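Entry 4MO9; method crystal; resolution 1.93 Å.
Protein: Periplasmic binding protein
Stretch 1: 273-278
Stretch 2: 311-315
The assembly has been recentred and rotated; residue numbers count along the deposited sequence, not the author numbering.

Stretch 1 (273-278) SMRLGF
Stretch 2 311-315: YSAHH

The two stretches belong to one chain and pack without any hydrogen bond or salt bridge between them. The contact is small, burying 232 Å² over both sides, and rests on van der Waals packing. Stretch 1 has no regular helix or strand through L276 to F278. Y311 to A313 are the end of a strand that begins earlier in the chain; the rest is loop or turn. Register is set by M274 CA to S312 CA at 8.3 Å and L276 CA to H314 CA at 5.9 Å, so the backbones draw closer as both stretches advance in sequence.

Y311 (phi/psi -129/173, chi1 m) lies out of reach.

S312 (-154/136) points toward stretch 1 with chi1 t. Its OG lies 3.4 Å from L276 CD1 and 3.5 Å from M274 CE. Both neighbours are carbon, and OG finds its hydrogen bond elsewhere in the structure. M274 is selenomethionine (-62/125), chi1 t, chi2 p, chi3 t; it points toward stretch 2.

A313 (-129/155) turns its CB away. It is met through its backbone, with A313 C 3.4 Å from L276 CD1.

H314 (-73/125) has chi1 t and chi2 -68°. Its CB points sideways, but the ring end comes nearer. L276 (-137/169; chi1 m, chi2 t) points toward stretch 2 and is the most covered residue here. Its CD1 is 3.4 Å from H314 N, and its CB is 3.6 Å from H314 CD2. The backbone of stretch 1 meets the imidazole at its edge, near the ring plane: G277 N is 3.4 Å from H314 CD2. G277 (111/-156) has no side chain; an ideal CB would sit a tight 3.1 Å from H314 NE2. It would also jam against L276 O, which by itself calls for glycine.

H315 (-60/-23, chi1 t) leads its ring away and makes no contact.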

# COMPACT_ATOMS: atom_id res chain seq x y z
N SER A 273 -1.90 16.99 -10.22
CA SER A 273 -1.23 15.95 -9.46
C SER A 273 -0.85 14.78 -10.38
O SER A 273 -1.51 14.55 -11.41
CB SER A 273 -2.08 15.47 -8.27
OG SER A 273 -3.31 14.87 -8.68
N MSE A 274 0.22 14.07 -10.04
CA MSE A 274 0.58 12.87 -10.79
C MSE A 274 -0.54 11.85 -10.66
O MSE A 274 -0.92 11.48 -9.55
CB MSE A 274 1.87 12.27 -10.25
CG MSE A 274 2.30 11.03 -10.99
SE MSE A 274 2.58 11.43 -12.88
CE MSE A 274 2.58 9.55 -13.45
N ARG A 275 -1.05 11.38 -11.81
CA ARG A 275 -2.19 10.47 -11.85
C ARG A 275 -1.78 9.03 -12.20
O ARG A 275 -1.19 8.77 -13.26
CB ARG A 275 -3.24 10.96 -12.85
CG ARG A 275 -4.43 10.02 -13.04
CD ARG A 275 -5.31 9.93 -11.77
NE ARG A 275 -6.06 11.16 -11.54
CZ ARG A 275 -7.26 11.41 -12.07
NH1 ARG A 275 -7.84 10.51 -12.86
NH2 ARG A 275 -7.87 12.57 -11.83
N LEU A 276 -2.09 8.11 -11.29
CA LEU A 276 -1.94 6.67 -11.51
C LEU A 276 -3.19 5.98 -10.96
O LEU A 276 -3.99 6.63 -10.28
CB LEU A 276 -0.69 6.14 -10.80
CG LEU A 276 0.65 6.61 -11.40
CD1 LEU A 276 1.81 6.01 -10.60
CD2 LEU A 276 0.73 6.20 -12.85
N GLY A 277 -3.35 4.69 -11.26
CA GLY A 277 -4.48 3.92 -10.76
C GLY A 277 -5.46 3.53 -11.86
O GLY A 277 -5.10 3.48 -13.04
N PHE A 278 -6.71 3.27 -11.47
CA PHE A 278 -7.73 2.81 -12.43
C PHE A 278 -8.21 3.90 -13.38
O PHE A 278 -8.71 3.59 -14.46
CB PHE A 278 -8.92 2.21 -11.68
CG PHE A 278 -8.60 0.91 -11.00
CD1 PHE A 278 -8.52 -0.27 -11.74
CD2 PHE A 278 -8.37 0.87 -9.64
CE1 PHE A 278 -8.22 -1.48 -11.12
CE2 PHE A 278 -8.06 -0.34 -9.00
CZ PHE A 278 -7.99 -1.51 -9.75
N TYR A 311 10.87 8.55 -12.76
CA TYR A 311 9.95 7.43 -12.65
C TYR A 311 8.75 7.81 -11.79
O TYR A 311 8.73 8.87 -11.19
CB TYR A 311 10.66 6.24 -11.98
CG TYR A 311 11.85 5.75 -12.75
CD1 TYR A 311 13.09 6.37 -12.63
CD2 TYR A 311 11.74 4.68 -13.62
CE1 TYR A 311 14.19 5.93 -13.36
CE2 TYR A 311 12.83 4.23 -14.35
CZ TYR A 311 14.05 4.86 -14.22
OH TYR A 311 15.13 4.41 -14.93
N SER A 312 7.76 6.91 -11.74
CA SER A 312 6.59 7.12 -10.89
C SER A 312 5.99 5.77 -10.53
O SER A 312 5.89 4.89 -11.39
CB SER A 312 5.55 7.98 -11.64
OG SER A 312 4.38 8.15 -10.84
N ALA A 313 5.62 5.59 -9.26
CA ALA A 313 4.93 4.40 -8.81
C ALA A 313 3.70 4.84 -8.03
O ALA A 313 3.68 5.96 -7.50
CB ALA A 313 5.84 3.55 -7.93
N HIS A 314 2.69 3.99 -7.95
CA HIS A 314 1.42 4.34 -7.30
C HIS A 314 1.57 4.37 -5.78
O HIS A 314 1.98 3.38 -5.16
CB HIS A 314 0.33 3.34 -7.71
CG HIS A 314 -1.06 3.78 -7.37
ND1 HIS A 314 -1.51 3.89 -6.07
CD2 HIS A 314 -2.10 4.15 -8.15
CE1 HIS A 314 -2.76 4.31 -6.07
NE2 HIS A 314 -3.15 4.47 -7.32
N HIS A 315 1.20 5.50 -5.18
CA HIS A 315 1.33 5.78 -3.74
C HIS A 315 0.57 4.79 -2.85
O HIS A 315 0.91 4.62 -1.67
CB HIS A 315 0.85 7.21 -3.47
CG HIS A 315 1.25 7.77 -2.13
ND1 HIS A 315 2.50 7.56 -1.58
CD2 HIS A 315 0.58 8.56 -1.27
CE1 HIS A 315 2.57 8.19 -0.41
NE2 HIS A 315 1.42 8.81 -0.20